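Local coordinates for protein 5-ketofructose reductase (Gluconobacter sp., PDB 7COK) that reduces 5-ketofructose, probably to fructose with a nicotinamide cofactor, as a member of a novel class within the shikimate dehydrogenase family, at residues Ile82-Ser85 against Ala86-Gly90; His105-Asp108 against Gly109-Phe112; Gly214-Thr217 against Lys218-Val222; Lys160-Thr163 against Ile164-Ile168; Ala25-Glu28 against Ala29-His33. All coordinates share one frame; numbering follows the deposited sequence.

Contact 1: Ile82-Ser85 against Ala86-Gly90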
loop_
_atom_site.group_PDB
_atom_site.type_symbol
_atom_site.label_atom_id
_atom_site.label_comp_id
_atom_site.label_asym_id
_atom_site.label_seq_id
_atom_site.Cartn_x
_atom_site.Cartn_y
_atom_site.Cartn_z
ATOM N N ILE A 82 4.997 -19.381 -14.522
ATOM C CA ILE A 82 4.031 -18.844 -15.478
ATOM C C ILE A 82 2.979 -19.921 -15.743
ATOM O O ILE A 82 3.315 -21.012 -16.209
ATOM C CB ILE A 82 4.736 -18.440 -16.803
ATOM C CG1 ILE A 82 5.907 -17.485 -16.538
ATOM C CG2 ILE A 82 3.753 -17.840 -17.806
ATOM C CD1 ILE A 82 5.509 -16.135 -15.996
ATOM N N ALA A 83 1.718 -19.601 -15.449
ATOM C CA ALA A 83 0.587 -20.499 -15.687
ATOM C C ALA A 83 0.356 -20.740 -17.179
ATOM O O ALA A 83 0.833 -19.974 -18.011
ATOM C CB ALA A 83 -0.670 -19.936 -15.041
ATOM N N GLU A 84 -0.404 -21.804 -17.485
ATOM C CA GLU A 84 -0.590 -22.272 -18.850
ATOM C C GLU A 84 -1.082 -21.197 -19.811
ATOM O O GLU A 84 -0.435 -20.945 -20.818
ATOM C CB GLU A 84 -1.502 -23.490 -18.906
ATOM C CG GLU A 84 -1.597 -24.087 -20.303
ATOM C CD GLU A 84 -2.645 -25.172 -20.447
ATOM O OE1 GLU A 84 -3.454 -25.383 -19.516
ATOM O OE2 GLU A 84 -2.655 -25.811 -21.520
ATOM N N SER A 85 -2.211 -20.562 -19.508
ATOM C CA SER A 85 -2.759 -19.593 -20.453
ATOM C C SER A 85 -1.860 -18.371 -20.611
ATOM O O SER A 85 -1.684 -17.891 -21.716
ATOM C CB SER A 85 -4.199 -19.234 -20.115
ATOM O OG SER A 85 -4.287 -18.295 -19.060
ATOM N N ALA A 86 -1.245 -17.925 -19.507
ATOM C CA ALA A 86 -0.250 -16.848 -19.558
ATOM C C ALA A 86 0.930 -17.217 -20.422
ATOM O O ALA A 86 1.410 -16.371 -21.147
ATOM C CB ALA A 86 0.235 -16.516 -18.160
ATOM N N ARG A 87 1.374 -18.479 -20.361
ATOM C CA ARG A 87 2.468 -18.961 -21.223
ATOM C C ARG A 87 2.101 -18.832 -22.697
ATOM O O ARG A 87 2.883 -18.322 -23.492
ATOM C CB ARG A 87 2.860 -20.413 -20.892
ATOM C CG ARG A 87 4.101 -20.881 -21.652
ATOM C CD ARG A 87 4.426 -22.349 -21.429
ATOM N NE ARG A 87 4.236 -23.097 -22.677
ATOM C CZ ARG A 87 3.097 -23.650 -23.085
ATOM N NH1 ARG A 87 1.990 -23.567 -22.353
ATOM N NH2 ARG A 87 3.065 -24.292 -24.244
ATOM N N LEU A 88 0.904 -19.283 -23.053
ATOM C CA LEU A 88 0.483 -19.220 -24.441
ATOM C C LEU A 88 0.223 -17.795 -24.920
ATOM O O LEU A 88 0.592 -17.431 -26.037
ATOM C CB LEU A 88 -0.769 -20.060 -24.665
ATOM C CG LEU A 88 -0.697 -21.596 -24.682
ATOM C CD1 LEU A 88 0.626 -22.132 -25.207
ATOM C CD2 LEU A 88 -1.033 -22.196 -23.349
ATOM N N ILE A 89 -0.449 -16.999 -24.081
ATOM C CA ILE A 89 -0.721 -15.596 -24.407
ATOM C C ILE A 89 0.577 -14.793 -24.495
ATOM O O ILE A 89 0.724 -13.926 -25.354
ATOM C CB ILE A 89 -1.711 -14.974 -23.404
ATOM C CG1 ILE A 89 -3.070 -15.659 -23.520
ATOM C CG2 ILE A 89 -1.892 -13.479 -23.675
ATOM C CD1 ILE A 89 -3.989 -15.428 -22.340
ATOM N N GLY A 90 1.522 -15.082 -23.608
ATOM C CA GLY A 90 2.793 -14.374 -23.598
ATOM C C GLY A 90 2.724 -13.086 -22.818
ATOM O O GLY A 90 3.510 -12.160 -23.036
#
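I89 runs its side chain along the carbonyl of S85, one helical turn earlier. CB lies 3.4 Å from S85 O. With CG1 anti to the carbonyl carbon (chi1 -65°), the chain folds back past that oxygen, and CG1 comes within 3.2 Å of S85 O. CD1 is still only 3.4 Å from S85 O, and it also packs on N106, while A138 and V141 of helix 134-145 touch the same side chain. S85 O is meanwhile held by I89 N at 2.8 Å, in an almost straight bond (168°). Cutting I89 back to an alanine here would probably open a gap against A138, V141 and N106 and leave CB as that side chain's one remaining cover for S85 O.

The start of the helix follows the textbook pattern. A83 occupies the N-cap position, and its O takes the amide of R87 at 2.8 Å. I82, still in a strand, lays CG2 against A86 CB at 3.8 Å. S85 OG is hydrogen-bonded to E142 of helix 134-145. On the solvent side E84 and R87 are near neighbours of opposite charge, but E84 OE2 and R87 NH1 stay 5.2 Å apart. At the far end G90, with positive phi, leaves the helix. Since R137 bonds the carbonyl of I89, and more weakly that of L88, the short helix probably has the partial negative charge of its C-terminal end balanced by a guanidinium.

Contact 2: His105-Asp108 against Gly109-Phe112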
loop_
_atom_site.group_PDB
_atom_site.type_symbol
_atom_site.label_atom_id
_atom_site.label_comp_id
_atom_site.label_asym_id
_atom_site.label_seq_id
_atom_site.Cartn_x
_atom_site.Cartn_y
_atom_site.Cartn_z
ATOM N N HIS A 105 -0.160 -15.167 -13.750
ATOM C CA HIS A 105 -1.403 -15.628 -14.385
ATOM C C HIS A 105 -1.868 -14.583 -15.365
ATOM O O HIS A 105 -1.539 -13.406 -15.252
ATOM C CB HIS A 105 -2.520 -15.787 -13.335
ATOM C CG HIS A 105 -2.207 -16.761 -12.243
ATOM N ND1 HIS A 105 -2.681 -18.055 -12.249
ATOM C CD2 HIS A 105 -1.481 -16.623 -11.107
ATOM C CE1 HIS A 105 -2.254 -18.677 -11.162
ATOM N NE2 HIS A 105 -1.526 -17.835 -10.450
ATOM N N ASN A 106 -2.647 -15.028 -16.356
ATOM C CA ASN A 106 -3.332 -14.111 -17.222
ATOM C C ASN A 106 -4.817 -14.313 -17.062
ATOM O O ASN A 106 -5.296 -15.408 -17.217
ATOM C CB ASN A 106 -2.906 -14.306 -18.675
ATOM C CG ASN A 106 -3.439 -13.215 -19.573
ATOM O OD1 ASN A 106 -4.657 -13.030 -19.714
ATOM N ND2 ASN A 106 -2.543 -12.453 -20.155
ATOM N N THR A 107 -5.517 -13.255 -16.689
ATOM C CA THR A 107 -6.971 -13.360 -16.482
ATOM C C THR A 107 -7.775 -12.476 -17.433
ATOM O O THR A 107 -8.991 -12.333 -17.271
ATOM C CB THR A 107 -7.365 -13.029 -15.040
ATOM O OG1 THR A 107 -7.112 -11.640 -14.824
ATOM C CG2 THR A 107 -6.611 -13.937 -14.028
ATOM N N ASP A 108 -7.109 -11.903 -18.434
ATOM C CA ASP A 108 -7.760 -10.995 -19.387
ATOM C C ASP A 108 -8.813 -11.674 -20.258
ATOM O O ASP A 108 -9.678 -11.002 -20.824
ATOM C CB ASP A 108 -6.736 -10.297 -20.287
ATOM C CG ASP A 108 -5.985 -9.191 -19.573
ATOM O OD1 ASP A 108 -6.456 -8.720 -18.521
ATOM O OD2 ASP A 108 -4.928 -8.761 -20.079
ATOM N N GLY A 109 -8.751 -12.997 -20.365
ATOM C CA GLY A 109 -9.801 -13.738 -21.040
ATOM C C GLY A 109 -10.695 -14.482 -20.066
ATOM O O GLY A 109 -11.733 -14.994 -20.475
ATOM N N LYS A 110 -10.305 -14.534 -18.787
ATOM C CA LYS A 110 -11.047 -15.341 -17.796
ATOM C C LYS A 110 -12.313 -14.650 -17.291
ATOM O O LYS A 110 -13.254 -15.353 -16.926
ATOM C CB LYS A 110 -10.151 -15.696 -16.596
ATOM C CG LYS A 110 -9.023 -16.663 -16.923
ATOM C CD LYS A 110 -8.276 -17.135 -15.675
ATOM C CE LYS A 110 -7.031 -17.976 -15.996
ATOM N NZ LYS A 110 -7.312 -19.198 -16.802
ATOM N N GLY A 111 -12.336 -13.308 -17.252
ATOM C CA GLY A 111 -13.554 -12.577 -16.873
ATOM C C GLY A 111 -14.655 -12.904 -17.861
ATOM O O GLY A 111 -15.777 -13.198 -17.477
ATOM N N PHE A 112 -14.316 -12.878 -19.141
ATOM C CA PHE A 112 -15.263 -13.222 -20.191
ATOM C C PHE A 112 -15.737 -14.672 -20.053
ATOM O O PHE A 112 -16.944 -14.932 -20.132
ATOM C CB PHE A 112 -14.657 -13.002 -21.594
ATOM C CG PHE A 112 -15.377 -13.769 -22.655
ATOM C CD1 PHE A 112 -16.630 -13.335 -23.106
ATOM C CD2 PHE A 112 -14.875 -14.991 -23.119
ATOM C CE1 PHE A 112 -17.337 -14.070 -24.059
ATOM C CE2 PHE A 112 -15.582 -15.740 -24.042
ATOM C CZ PHE A 112 -16.810 -15.292 -24.509
HETATM O O HOH W 1 -6.733 -14.806 -19.889
HETATM O O HOH W 2 -12.139 -11.011 -19.490
#
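N106 meets both the next loop residues and K110. Its OD1 accepts the amide of D108 at 3.0 Å, closing an Asx turn with the donor tilted from the carbonyl plane, and a water joins the same OD1 to G109 N. Its ND2 bonds A91, while N106 O has K110 CE 3.3 Å away.

T107 leads into the helix: its O accepts K110 N at 3.0 Å, from above the carbonyl plane, and G111 N weakly at 3.5 Å. T107 CG2 touches K110 CD at 4.0 Å, the two side chains crossing at about a right angle, and OG1 bonds Q255.

D108 O holds a second water at 2.8 Å, and that water accepts from F112 N. The D108 carboxylate forms a salt bridge with K72, consistent with the lysine-aspartate pair of the shikimate dehydrogenase active site.

K110 extends past T107 and bends at its last torsion (chi4 -58°) to reach E142; a leucine in its place would probably leave E142 without this charged mate.

The segment thus leads from strand 101-105 into helix 110-117, with helices 84-89 and 134-145 touching N106 and helix 248-264 touching T107.

Contact 3: Gly214-Thr217 against Lys218-Val222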
loop_
_atom_site.group_PDB
_atom_site.type_symbol
_atom_site.label_atom_id
_atom_site.label_comp_id
_atom_site.label_asym_id
_atom_site.label_seq_id
_atom_site.Cartn_x
_atom_site.Cartn_y
_atom_site.Cartn_z
ATOM N N GLY A 214 -28.432 -8.865 -38.701
ATOM C CA GLY A 214 -29.368 -9.896 -39.185
ATOM C C GLY A 214 -28.763 -11.280 -39.414
ATOM O O GLY A 214 -29.485 -12.241 -39.702
ATOM N N SER A 215 -27.438 -11.397 -39.291
ATOM C CA SER A 215 -26.767 -12.683 -39.441
ATOM C C SER A 215 -26.773 -13.462 -38.133
ATOM O O SER A 215 -26.443 -14.652 -38.111
ATOM C CB SER A 215 -25.347 -12.532 -40.037
ATOM O OG SER A 215 -24.445 -11.942 -39.124
ATOM N N LEU A 216 -27.174 -12.782 -37.059
ATOM C CA LEU A 216 -27.335 -13.418 -35.747
ATOM C C LEU A 216 -28.613 -14.214 -35.700
ATOM O O LEU A 216 -29.637 -13.765 -36.221
ATOM C CB LEU A 216 -27.405 -12.365 -34.645
ATOM C CG LEU A 216 -26.145 -11.648 -34.138
ATOM C CD1 LEU A 216 -26.554 -10.465 -33.281
ATOM C CD2 LEU A 216 -25.317 -12.587 -33.296
ATOM N N THR A 217 -28.553 -15.395 -35.088
ATOM C CA THR A 217 -29.771 -16.087 -34.658
ATOM C C THR A 217 -30.085 -15.628 -33.228
ATOM O O THR A 217 -29.209 -15.099 -32.517
ATOM C CB THR A 217 -29.655 -17.634 -34.730
ATOM O OG1 THR A 217 -28.837 -18.133 -33.660
ATOM C CG2 THR A 217 -29.095 -18.118 -36.074
ATOM N N LYS A 218 -31.324 -15.843 -32.804
ATOM C CA LYS A 218 -31.734 -15.545 -31.428
ATOM C C LYS A 218 -31.012 -16.407 -30.387
ATOM O O LYS A 218 -30.989 -16.053 -29.192
ATOM C CB LYS A 218 -33.243 -15.730 -31.256
ATOM C CG LYS A 218 -34.100 -14.661 -31.898
ATOM C CD LYS A 218 -35.566 -15.046 -31.784
ATOM C CE LYS A 218 -36.445 -13.826 -31.636
ATOM N NZ LYS A 218 -37.818 -14.207 -31.211
ATOM N N GLU A 219 -30.437 -17.516 -30.848
ATOM C CA GLU A 219 -29.668 -18.456 -30.031
ATOM C C GLU A 219 -28.220 -18.026 -29.799
ATOM O O GLU A 219 -27.540 -18.559 -28.899
ATOM C CB GLU A 219 -29.636 -19.821 -30.706
ATOM C CG GLU A 219 -30.888 -20.659 -30.549
ATOM C CD GLU A 219 -30.641 -22.099 -30.946
ATOM O OE1 GLU A 219 -29.926 -22.807 -30.204
ATOM O OE2 GLU A 219 -31.155 -22.520 -32.004
ATOM N N THR A 220 -27.738 -17.095 -30.627
ATOM C CA THR A 220 -26.342 -16.646 -30.545
ATOM C C THR A 220 -26.147 -15.859 -29.264
ATOM O O THR A 220 -26.916 -14.945 -28.959
ATOM C CB THR A 220 -25.952 -15.765 -31.736
ATOM O OG1 THR A 220 -26.369 -16.389 -32.951
ATOM C CG2 THR A 220 -24.424 -15.572 -31.784
ATOM N N VAL A 221 -25.114 -16.229 -28.514
ATOM C CA VAL A 221 -24.707 -15.500 -27.310
ATOM C C VAL A 221 -23.816 -14.345 -27.771
ATOM O O VAL A 221 -22.862 -14.562 -28.509
ATOM C CB VAL A 221 -23.986 -16.435 -26.321
ATOM C CG1 VAL A 221 -23.498 -15.668 -25.095
ATOM C CG2 VAL A 221 -24.929 -17.548 -25.900
ATOM N N VAL A 222 -24.144 -13.128 -27.348
ATOM C CA VAL A 222 -23.439 -11.934 -27.817
ATOM C C VAL A 222 -22.801 -11.248 -26.606
ATOM O O VAL A 222 -23.472 -10.926 -25.632
ATOM C CB VAL A 222 -24.386 -10.976 -28.574
ATOM C CG1 VAL A 222 -23.605 -9.819 -29.143
ATOM C CG2 VAL A 222 -25.123 -11.678 -29.703
#
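T217 and T220 close a type I beta turn by polar contacts of both backbone and side chain. The backbone bond that defines the turn runs from T220 N to T217 O, 3.1 Å long, and its donor stands well above the carbonyl plane (66° out of it) instead of lying on a lone pair. The two side chains cross at about a right angle, bringing the hydroxyls together: T217 OG1 and T220 OG1 are hydrogen-bonded at 3.1 Å, and either could give the proton. T217 places its OG1 between its own backbone N and carbonyl carbon (chi1 74°), which turns the oxygen inward over the turn. There T217 OG1 also receives the amide N of E219, a weak bond of 3.3 Å with a bent angle at the hydrogen.

Apolar contacts make up the other half. L216 sends CD2 against T220 CG2 at 3.5 Å, tighter than usual for two carbons, and the same methyl lies 3.7 Å from V222 CG2. L216 CD1 reaches V222 CG2 as well, at 4.0 Å. One leucine therefore spans the methyl ends of two residues that lie two apart in the chain, one in the turn and one in strand 221-224. L187 touches this leucine, while F234 and L235 of helix 233-240 touch V222.

As a worked example of a turn opening a strand, the contact divides its labour by chemistry. The exposed K218 and E219 occupy the two corner positions, the threonines hold the turn shut with paired hydroxyls, the T220 amide and, weakly, that of E219, and apolar L216 packs on T220 and on V222, where the chain enters the parallel sheet.

Contact 4: Lys160-Thr163 against Ile164-Ile168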
loop_
_atom_site.group_PDB
_atom_site.type_symbol
_atom_site.label_atom_id
_atom_site.label_comp_id
_atom_site.label_asym_id
_atom_site.label_seq_id
_atom_site.Cartn_x
_atom_site.Cartn_y
_atom_site.Cartn_z
ATOM N N LYS A 160 -2.942 -9.514 -38.366
ATOM C CA LYS A 160 -3.037 -9.501 -36.891
ATOM C C LYS A 160 -4.021 -10.561 -36.388
ATOM O O LYS A 160 -3.757 -11.227 -35.381
ATOM C CB LYS A 160 -3.444 -8.113 -36.383
ATOM C CG LYS A 160 -2.419 -7.016 -36.652
ATOM C CD LYS A 160 -1.537 -6.734 -35.446
ATOM C CE LYS A 160 -0.472 -5.680 -35.740
ATOM N NZ LYS A 160 -0.983 -4.283 -35.847
ATOM N N ALA A 161 -5.142 -10.733 -37.089
ATOM C CA ALA A 161 -6.046 -11.872 -36.796
ATOM C C ALA A 161 -5.361 -13.219 -37.045
ATOM O O ALA A 161 -5.512 -14.154 -36.238
ATOM C CB ALA A 161 -7.341 -11.769 -37.608
ATOM N N GLU A 162 -4.612 -13.312 -38.155
ATOM C CA GLU A 162 -3.905 -14.538 -38.524
ATOM C C GLU A 162 -2.895 -14.955 -37.466
ATOM O O GLU A 162 -2.708 -16.149 -37.262
ATOM C CB GLU A 162 -3.257 -14.428 -39.924
ATOM C CG GLU A 162 -2.599 -15.701 -40.466
ATOM C CD GLU A 162 -3.495 -16.932 -40.488
ATOM O OE1 GLU A 162 -4.726 -16.795 -40.603
ATOM O OE2 GLU A 162 -2.957 -18.058 -40.395
ATOM N N THR A 163 -2.300 -13.984 -36.772
ATOM C CA THR A 163 -1.372 -14.261 -35.663
ATOM C C THR A 163 -2.094 -15.029 -34.550
ATOM O O THR A 163 -1.608 -16.049 -34.072
ATOM C CB THR A 163 -0.712 -12.985 -35.117
ATOM O OG1 THR A 163 0.095 -12.383 -36.145
ATOM C CG2 THR A 163 0.195 -13.299 -33.904
ATOM N N ILE A 164 -3.291 -14.568 -34.200
ATOM C CA ILE A 164 -4.091 -15.254 -33.208
ATOM C C ILE A 164 -4.605 -16.621 -33.730
ATOM O O ILE A 164 -4.510 -17.638 -33.025
ATOM C CB ILE A 164 -5.205 -14.341 -32.635
ATOM C CG1 ILE A 164 -4.581 -13.083 -31.993
ATOM C CG2 ILE A 164 -6.065 -15.123 -31.645
ATOM C CD1 ILE A 164 -5.542 -11.967 -31.621
ATOM N N ALA A 165 -5.122 -16.668 -34.961
ATOM C CA ALA A 165 -5.537 -17.944 -35.541
ATOM C C ALA A 165 -4.421 -19.006 -35.513
ATOM O O ALA A 165 -4.693 -20.158 -35.123
ATOM C CB ALA A 165 -6.085 -17.766 -36.951
ATOM N N ALA A 166 -3.199 -18.586 -35.869
ATOM C CA ALA A 166 -2.018 -19.459 -35.905
ATOM C C ALA A 166 -1.695 -19.961 -34.499
ATOM O O ALA A 166 -1.424 -21.136 -34.311
ATOM C CB ALA A 166 -0.822 -18.737 -36.507
ATOM N N LEU A 167 -1.782 -19.073 -33.511
ATOM C CA LEU A 167 -1.591 -19.458 -32.111
ATOM C C LEU A 167 -2.567 -20.558 -31.697
ATOM O O LEU A 167 -2.178 -21.533 -31.069
ATOM C CB LEU A 167 -1.737 -18.241 -31.192
ATOM C CG LEU A 167 -1.620 -18.446 -29.674
ATOM C CD1 LEU A 167 -0.221 -18.857 -29.247
ATOM C CD2 LEU A 167 -2.033 -17.142 -28.997
ATOM N N ILE A 168 -3.830 -20.400 -32.068
ATOM C CA ILE A 168 -4.856 -21.361 -31.709
ATOM C C ILE A 168 -4.591 -22.721 -32.355
ATOM O O ILE A 168 -4.566 -23.733 -31.664
ATOM C CB ILE A 168 -6.280 -20.795 -31.977
ATOM C CG1 ILE A 168 -6.554 -19.512 -31.158
ATOM C CG2 ILE A 168 -7.347 -21.858 -31.772
ATOM C CD1 ILE A 168 -6.227 -19.572 -29.672
#
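I164 overlaps the preceding turn of its helix with two carbons: CB sits 3.6 Å from A161 O, and CG1 lies 3.9 Å from K160 O. With CG1 anti to the carbonyl carbon (chi1 -59°), that branch is swung to the amide side, toward the K160 carbonyl. The backbone of this turn is regular. A165 N bonds A161 O at 2.8 Å, A166 N reaches E162 O at the same length, and L167 N bonds T163 O at 3.1 Å.

The side chains of E162, A165 and A166 meet more loosely. E162 is bent at chi2 (54°), which turns its carboxylate toward the following turn, leaving OE1 4.0 Å from A165 CB. A166 CB comes to 3.3 Å from E162 O, so the small methyl closes over a carbonyl already engaged by the backbone amide of its own residue. T163 uses its hydroxyl inside the helix as well, OG1 bonding the S159 carbonyl one turn back. With E162 and T163 exposed and A161 and I164 buried, the turn has the two-faced make-up of an amphipathic helix.

Helix 158-171 is the crossover of the beta-alpha-beta unit formed with strands 150-155 and 175-180, in the Rossmann-like, probably nucleotide-binding part of the protein. A161 packs on I153 and A178 of those two strands, and I164 on I153. On its flank, I164 and L167 touch helix 134-145, where they share R137; I164 also meets A140, and L167 meets V141.

Contact 5: Ala25-Glu28 against Ala29-His33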
loop_
_atom_site.group_PDB
_atom_site.type_symbol
_atom_site.label_atom_id
_atom_site.label_comp_id
_atom_site.label_asym_id
_atom_site.label_seq_id
_atom_site.Cartn_x
_atom_site.Cartn_y
_atom_site.Cartn_z
ATOM N N ALA A 25 -10.934 0.861 -6.497
ATOM C CA ALA A 25 -12.220 1.106 -5.879
ATOM C C ALA A 25 -13.084 -0.151 -5.929
ATOM O O ALA A 25 -13.735 -0.508 -4.952
ATOM C CB ALA A 25 -12.914 2.276 -6.558
ATOM N N MET A 26 -13.070 -0.824 -7.072
ATOM C CA MET A 26 -13.837 -2.041 -7.218
ATOM C C MET A 26 -13.403 -3.108 -6.192
ATOM O O MET A 26 -14.207 -3.663 -5.441
ATOM C CB MET A 26 -13.729 -2.554 -8.647
ATOM C CG MET A 26 -14.552 -3.803 -8.887
ATOM S SD MET A 26 -14.260 -4.526 -10.494
ATOM C CE MET A 26 -12.607 -5.187 -10.329
ATOM N N VAL A 27 -12.113 -3.389 -6.168
ATOM C CA VAL A 27 -11.586 -4.457 -5.352
ATOM C C VAL A 27 -11.750 -4.105 -3.865
ATOM O O VAL A 27 -12.160 -4.949 -3.113
ATOM C CB VAL A 27 -10.116 -4.752 -5.724
ATOM C CG1 VAL A 27 -9.499 -5.724 -4.740
ATOM C CG2 VAL A 27 -10.063 -5.333 -7.135
ATOM N N GLU A 28 -11.506 -2.857 -3.474
ATOM C CA GLU A 28 -11.614 -2.489 -2.057
ATOM C C GLU A 28 -13.072 -2.504 -1.625
ATOM O O GLU A 28 -13.352 -2.844 -0.468
ATOM C CB GLU A 28 -10.923 -1.168 -1.754
ATOM C CG GLU A 28 -9.407 -1.333 -1.775
ATOM C CD GLU A 28 -8.657 -0.144 -1.231
ATOM O OE1 GLU A 28 -9.237 0.961 -1.153
ATOM O OE2 GLU A 28 -7.473 -0.307 -0.874
ATOM N N ALA A 29 -13.992 -2.210 -2.547
ATOM C CA ALA A 29 -15.413 -2.332 -2.197
ATOM C C ALA A 29 -15.741 -3.789 -1.843
ATOM O O ALA A 29 -16.449 -4.079 -0.856
ATOM C CB ALA A 29 -16.276 -1.807 -3.321
ATOM N N GLY A 30 -15.176 -4.712 -2.616
ATOM C CA GLY A 30 -15.262 -6.138 -2.329
ATOM C C GLY A 30 -14.631 -6.532 -1.004
ATOM O O GLY A 30 -15.250 -7.236 -0.214
ATOM N N TYR A 31 -13.412 -6.053 -0.755
ATOM C CA TYR A 31 -12.744 -6.316 0.522
ATOM C C TYR A 31 -13.607 -5.853 1.714
ATOM O O TYR A 31 -13.766 -6.584 2.688
ATOM C CB TYR A 31 -11.388 -5.613 0.602
ATOM C CG TYR A 31 -10.258 -6.155 -0.274
ATOM C CD1 TYR A 31 -10.232 -7.481 -0.724
ATOM C CD2 TYR A 31 -9.212 -5.322 -0.637
ATOM C CE1 TYR A 31 -9.170 -7.944 -1.490
ATOM C CE2 TYR A 31 -8.150 -5.776 -1.409
ATOM C CZ TYR A 31 -8.138 -7.088 -1.839
ATOM O OH TYR A 31 -7.100 -7.561 -2.638
ATOM N N HIS A 32 -14.168 -4.648 1.600
ATOM C CA HIS A 32 -14.929 -4.038 2.698
ATOM C C HIS A 32 -16.216 -4.812 2.945
ATOM O O HIS A 32 -16.564 -5.075 4.084
ATOM C CB HIS A 32 -15.195 -2.570 2.398
ATOM C CG HIS A 32 -15.932 -1.859 3.487
ATOM N ND1 HIS A 32 -15.319 -1.449 4.652
ATOM C CD2 HIS A 32 -17.233 -1.496 3.595
ATOM C CE1 HIS A 32 -16.206 -0.844 5.423
ATOM N NE2 HIS A 32 -17.375 -0.862 4.807
ATOM N N HIS A 33 -16.880 -5.235 1.866
ATOM C CA HIS A 33 -18.120 -5.994 1.979
ATOM C C HIS A 33 -17.875 -7.323 2.695
ATOM O O HIS A 33 -18.738 -7.780 3.490
ATOM C CB HIS A 33 -18.728 -6.198 0.576
ATOM C CG HIS A 33 -20.075 -6.872 0.573
ATOM N ND1 HIS A 33 -20.228 -8.239 0.652
ATOM C CD2 HIS A 33 -21.322 -6.355 0.467
ATOM C CE1 HIS A 33 -21.518 -8.539 0.610
ATOM N NE2 HIS A 33 -22.198 -7.414 0.480
#
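Helix 23-34 links strands 9-15 and 38-44 in a beta-alpha-beta unit of the substrate-binding domain, and V27 and Y31 mark one of its turns. Four residues apart, the two side chains lie side by side and point the same way. V27 CG1 sits over one face of the Y31 ring as a CH-pi contact, 3.8 Å from the ring centroid and displaced toward the rim, 25° off the normal. Its closest ring atom is CZ, with V27 CG1 to Y31 CZ at 3.5 Å. The methyl gets there because CG1 is trans to the V27 amide nitrogen (chi1 172°).

Beneath the ring the helix keeps its regular bonds. Y31 N meets V27 O at 2.9 Å, and H32 N bonds E28 O at the same length. A29 N reaches A25 O at 3.0 Å, where A29 CB also closes in to 3.3 Å from A25 O. G30 N is slightly farther from M26 O, at 3.2 Å.

The polar ends find partners beyond the helix. Y31 OH is hydrogen-bonded to T11 of the neighbouring strand, which probably limits the swing of the ring. E28 divides its carboxylate: OE2 takes the amide of Y40, and OE1 forms a salt bridge with R39 of the second subunit.

Around the helix, M26, V27 and Y31 pack on helix 248-264, the last two sharing V260, while A25, M26 and A29 meet helix 270-281. Strand 38-44 touches V27 through Y40, and A25 rests on F6 of the second subunit, so this helix contributes to the interface between the two subunits.

Along the chain the order is contact 5, then 1, 2, 4 and 3. Contacts 5 and 1 both fall in the substrate-binding domain, yet their centres are 28 Å apart. Contact 5 belongs to a beta-alpha-beta unit of the mixed sheet, and contact 1 begins at the end of that sheet's edge strand 81-82. Contact 2, near the centre of the chain, touches contact 1. Contact 4 lies on a crossover helix of the parallel sheet and contact 3 leads into one of its strands; their centres are 24 Å apart. Contact 4 also touches contact 1, so the contacts sample both the substrate-binding and the probable cofactor-binding part, and contacts 1 and 2 lie where the two meet.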